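Local coordinates for hypothetical protein PH1109 (Pyrococcus horikoshii, PDB 2D59) that is of unknown function but contains a CoA-binding domain of the Rossmann-like class, built round a parallel beta sheet flanked by helices, at residues L19-S31 against V71-V85. Numbering follows the deposited sequence.
Sequences LTRYKKIALVGAS and VLDIPDKIEVVDLFV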
# COMPACT_ATOMS: atom_id res chain seq x y z
N LEU A 19 9.85 -1.46 4.99
CA LEU A 19 10.22 -0.76 3.77
C LEU A 19 11.48 -1.35 3.15
O LEU A 19 11.75 -1.18 1.96
CB LEU A 19 10.46 0.73 4.07
CG LEU A 19 9.24 1.57 4.46
CD1 LEU A 19 9.70 2.95 4.92
CD2 LEU A 19 8.31 1.70 3.26
N THR A 20 12.26 -2.05 3.96
CA THR A 20 13.50 -2.63 3.47
C THR A 20 13.33 -4.04 2.93
O THR A 20 13.87 -4.38 1.88
CB THR A 20 14.56 -2.64 4.59
OG1 THR A 20 14.81 -1.29 5.02
CG2 THR A 20 15.86 -3.25 4.10
N ARG A 21 12.58 -4.86 3.65
CA ARG A 21 12.38 -6.25 3.24
C ARG A 21 11.34 -6.50 2.16
O ARG A 21 11.49 -7.43 1.36
CB ARG A 21 12.06 -7.10 4.47
CG ARG A 21 13.18 -7.10 5.50
CD ARG A 21 14.49 -7.61 4.92
NE ARG A 21 15.57 -7.64 5.90
CZ ARG A 21 16.07 -6.56 6.51
NH1 ARG A 21 15.59 -5.36 6.23
NH2 ARG A 21 17.06 -6.69 7.38
N TYR A 22 10.29 -5.69 2.12
CA TYR A 22 9.24 -5.87 1.12
C TYR A 22 9.31 -4.83 0.01
O TYR A 22 9.10 -3.64 0.23
CB TYR A 22 7.87 -5.83 1.80
CG TYR A 22 7.72 -6.86 2.90
CD1 TYR A 22 7.84 -8.22 2.63
CD2 TYR A 22 7.46 -6.47 4.21
CE1 TYR A 22 7.71 -9.17 3.64
CE2 TYR A 22 7.33 -7.41 5.23
CZ TYR A 22 7.46 -8.76 4.94
OH TYR A 22 7.33 -9.69 5.94
N LYS A 23 9.62 -5.30 -1.20
CA LYS A 23 9.72 -4.43 -2.37
C LYS A 23 8.58 -4.64 -3.35
O LYS A 23 8.44 -3.88 -4.31
CB LYS A 23 11.05 -4.67 -3.09
CG LYS A 23 12.28 -4.44 -2.23
CD LYS A 23 12.34 -3.01 -1.71
CE LYS A 23 13.57 -2.79 -0.86
NZ LYS A 23 13.63 -1.40 -0.31
N LYS A 24 7.76 -5.67 -3.13
CA LYS A 24 6.64 -5.97 -4.01
C LYS A 24 5.39 -5.28 -3.49
O LYS A 24 4.74 -5.76 -2.55
CB LYS A 24 6.41 -7.49 -4.07
CG LYS A 24 7.67 -8.30 -4.30
CD LYS A 24 8.26 -8.06 -5.68
CE LYS A 24 7.40 -8.68 -6.77
NZ LYS A 24 8.04 -8.55 -8.11
N ILE A 25 5.04 -4.15 -4.10
CA ILE A 25 3.89 -3.37 -3.67
C ILE A 25 2.71 -3.34 -4.63
O ILE A 25 2.87 -3.07 -5.82
CB ILE A 25 4.26 -1.88 -3.42
CG1 ILE A 25 5.59 -1.77 -2.68
CG2 ILE A 25 3.16 -1.19 -2.62
CD1 ILE A 25 6.76 -1.83 -3.61
N ALA A 26 1.52 -3.61 -4.10
CA ALA A 26 0.30 -3.53 -4.87
C ALA A 26 -0.28 -2.20 -4.39
O ALA A 26 -0.63 -2.06 -3.21
CB ALA A 26 -0.63 -4.68 -4.52
N LEU A 27 -0.36 -1.22 -5.28
CA LEU A 27 -0.87 0.09 -4.89
C LEU A 27 -2.30 0.27 -5.36
O LEU A 27 -2.56 0.53 -6.54
CB LEU A 27 0.05 1.18 -5.46
CG LEU A 27 -0.06 2.58 -4.85
CD1 LEU A 27 1.33 3.22 -4.77
CD2 LEU A 27 -1.01 3.42 -5.67
N VAL A 28 -3.23 0.12 -4.41
CA VAL A 28 -4.66 0.22 -4.67
C VAL A 28 -5.15 1.66 -4.69
O VAL A 28 -4.85 2.45 -3.78
CB VAL A 28 -5.45 -0.56 -3.60
CG1 VAL A 28 -6.93 -0.53 -3.91
CG2 VAL A 28 -4.94 -2.00 -3.54
N GLY A 29 -5.92 2.00 -5.71
CA GLY A 29 -6.41 3.36 -5.84
C GLY A 29 -5.48 4.17 -6.72
O GLY A 29 -5.54 5.40 -6.72
N ALA A 30 -4.62 3.47 -7.46
CA ALA A 30 -3.67 4.12 -8.35
C ALA A 30 -4.38 5.10 -9.28
O ALA A 30 -5.50 4.84 -9.72
CB ALA A 30 -2.91 3.08 -9.16
N SER A 31 -3.72 6.21 -9.59
CA SER A 31 -4.31 7.23 -10.44
C SER A 31 -3.27 7.91 -11.32
O SER A 31 -2.13 8.13 -10.90
CB SER A 31 -5.01 8.28 -9.57
OG SER A 31 -5.42 9.40 -10.33
N VAL A 71 -6.34 -6.92 -6.89
CA VAL A 71 -5.04 -7.36 -6.40
C VAL A 71 -4.73 -8.79 -6.82
O VAL A 71 -3.58 -9.13 -7.12
CB VAL A 71 -4.97 -7.28 -4.85
CG1 VAL A 71 -3.66 -7.88 -4.36
CG2 VAL A 71 -5.09 -5.84 -4.40
N LEU A 72 -5.75 -9.63 -6.85
CA LEU A 72 -5.59 -11.03 -7.23
C LEU A 72 -5.23 -11.22 -8.70
O LEU A 72 -4.70 -12.26 -9.09
CB LEU A 72 -6.86 -11.82 -6.91
CG LEU A 72 -7.17 -12.02 -5.42
CD1 LEU A 72 -8.47 -12.78 -5.26
CD2 LEU A 72 -6.02 -12.79 -4.77
N ASP A 73 -5.50 -10.21 -9.53
CA ASP A 73 -5.20 -10.29 -10.95
C ASP A 73 -3.71 -10.12 -11.24
O ASP A 73 -3.23 -10.47 -12.31
CB ASP A 73 -5.99 -9.23 -11.73
CG ASP A 73 -7.48 -9.47 -11.69
OD1 ASP A 73 -7.90 -10.62 -11.91
OD2 ASP A 73 -8.23 -8.50 -11.44
N ILE A 74 -2.98 -9.57 -10.27
CA ILE A 74 -1.55 -9.36 -10.43
C ILE A 74 -0.84 -10.71 -10.49
O ILE A 74 -0.97 -11.53 -9.59
CB ILE A 74 -0.98 -8.54 -9.25
CG1 ILE A 74 -1.66 -7.18 -9.22
CG2 ILE A 74 0.52 -8.39 -9.40
CD1 ILE A 74 -1.35 -6.36 -7.97
N PRO A 75 -0.07 -10.95 -11.57
CA PRO A 75 0.67 -12.20 -11.76
C PRO A 75 1.77 -12.43 -10.72
O PRO A 75 1.89 -13.52 -10.17
CB PRO A 75 1.27 -12.03 -13.17
CG PRO A 75 0.33 -11.08 -13.84
CD PRO A 75 0.06 -10.08 -12.75
N ASP A 76 2.56 -11.40 -10.46
CA ASP A 76 3.66 -11.49 -9.51
C ASP A 76 3.23 -11.50 -8.05
O ASP A 76 2.11 -11.10 -7.72
CB ASP A 76 4.63 -10.33 -9.74
CG ASP A 76 5.26 -10.38 -11.13
OD1 ASP A 76 6.02 -9.45 -11.48
OD2 ASP A 76 4.98 -11.35 -11.86
N LYS A 77 4.12 -11.97 -7.18
CA LYS A 77 3.81 -12.03 -5.76
C LYS A 77 3.76 -10.62 -5.19
O LYS A 77 4.52 -9.75 -5.59
CB LYS A 77 4.87 -12.85 -5.00
CG LYS A 77 6.22 -12.16 -4.81
CD LYS A 77 7.08 -12.19 -6.07
CE LYS A 77 7.59 -13.60 -6.36
NZ LYS A 77 6.51 -14.53 -6.77
N ILE A 78 2.83 -10.41 -4.26
CA ILE A 78 2.66 -9.11 -3.62
C ILE A 78 2.92 -9.26 -2.14
O ILE A 78 2.41 -10.18 -1.50
CB ILE A 78 1.24 -8.57 -3.84
CG1 ILE A 78 1.06 -8.24 -5.32
CG2 ILE A 78 1.01 -7.32 -3.01
CD1 ILE A 78 2.05 -7.22 -5.85
N GLU A 79 3.71 -8.35 -1.58
CA GLU A 79 4.03 -8.40 -0.16
C GLU A 79 3.29 -7.31 0.62
O GLU A 79 2.79 -7.55 1.71
CB GLU A 79 5.54 -8.26 0.04
CG GLU A 79 6.34 -9.29 -0.77
CD GLU A 79 7.82 -9.00 -0.80
OE1 GLU A 79 8.20 -7.85 -1.13
OE2 GLU A 79 8.62 -9.91 -0.52
N VAL A 80 3.22 -6.12 0.03
CA VAL A 80 2.54 -5.00 0.67
C VAL A 80 1.38 -4.46 -0.16
O VAL A 80 1.53 -4.18 -1.36
CB VAL A 80 3.52 -3.82 0.93
CG1 VAL A 80 2.78 -2.68 1.64
CG2 VAL A 80 4.70 -4.28 1.77
N VAL A 81 0.22 -4.32 0.47
CA VAL A 81 -0.94 -3.77 -0.20
C VAL A 81 -1.12 -2.36 0.36
O VAL A 81 -1.57 -2.17 1.50
CB VAL A 81 -2.20 -4.61 0.06
CG1 VAL A 81 -3.40 -3.97 -0.63
CG2 VAL A 81 -2.00 -6.02 -0.48
N ASP A 82 -0.75 -1.38 -0.45
CA ASP A 82 -0.79 0.04 -0.09
C ASP A 82 -2.13 0.64 -0.52
O ASP A 82 -2.37 0.85 -1.70
CB ASP A 82 0.38 0.73 -0.79
CG ASP A 82 0.65 2.11 -0.27
OD1 ASP A 82 0.29 2.40 0.89
OD2 ASP A 82 1.24 2.91 -1.03
N LEU A 83 -2.99 0.92 0.46
CA LEU A 83 -4.33 1.44 0.19
C LEU A 83 -4.54 2.96 0.15
O LEU A 83 -4.21 3.67 1.09
CB LEU A 83 -5.31 0.87 1.21
CG LEU A 83 -5.40 -0.65 1.36
CD1 LEU A 83 -6.16 -0.98 2.63
CD2 LEU A 83 -6.08 -1.26 0.14
N PHE A 84 -5.13 3.43 -0.94
CA PHE A 84 -5.43 4.84 -1.11
C PHE A 84 -6.93 5.08 -1.24
O PHE A 84 -7.37 6.21 -1.49
CB PHE A 84 -4.70 5.39 -2.34
CG PHE A 84 -3.23 5.63 -2.12
CD1 PHE A 84 -2.79 6.84 -1.59
CD2 PHE A 84 -2.30 4.64 -2.42
CE1 PHE A 84 -1.43 7.06 -1.35
CE2 PHE A 84 -0.94 4.85 -2.19
CZ PHE A 84 -0.50 6.06 -1.66
N VAL A 85 -7.72 4.03 -1.06
CA VAL A 85 -9.18 4.14 -1.18
C VAL A 85 -9.91 4.43 0.13
O VAL A 85 -9.36 4.27 1.22
CB VAL A 85 -9.78 2.86 -1.81
CG1 VAL A 85 -9.22 2.65 -3.21
CG2 VAL A 85 -9.48 1.65 -0.93
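On the tight side of this contact A26 and V28 share one sheet face with V81 and L83, and V71, I74 and I78 pack onto it. A26 CB is pressed to 3.5 Å from I78 CG2, closer than carbons usually pack. V28 CG2 turns to V71, V81 and L83, while CG1, anti to the backbone N (chi1 -177°), reaches V85 CG1 at 4.0 Å. Helix 87-100 covers this face through Y93 and A97. The strands run parallel, their axes 4.7 Å apart at the closest, and backbone bonds alternate from V80 N on K24 O, which also takes E79 N, through A26 N on V80 O (2.8 Å) to F84 N on V28 O. In this Rossmann-like fold 80-83 is the central strand of five, and 24-28 lies between it and 51-55. A type II turn, L27 to A30, follows; the positive phi of G29 (94°) and the closeness of F84 and V85 both call for glycine. On the other face L27 CG lies 3.6 Å from F84 CE2, with V28 O at that ring's edge. Toward solvent, polar grips take over: E79 OE1 accepts K24 N (3.0 Å, on its anti side, tilted out of the carboxylate plane) and, weakly, K23 N, while E79 CD lies at the Y22 ring edge. K24, bent twice along its chain, lays CE 3.3 Å from K77 O; its NZ salt-bridges D51 and hydrogen-bonds Y53.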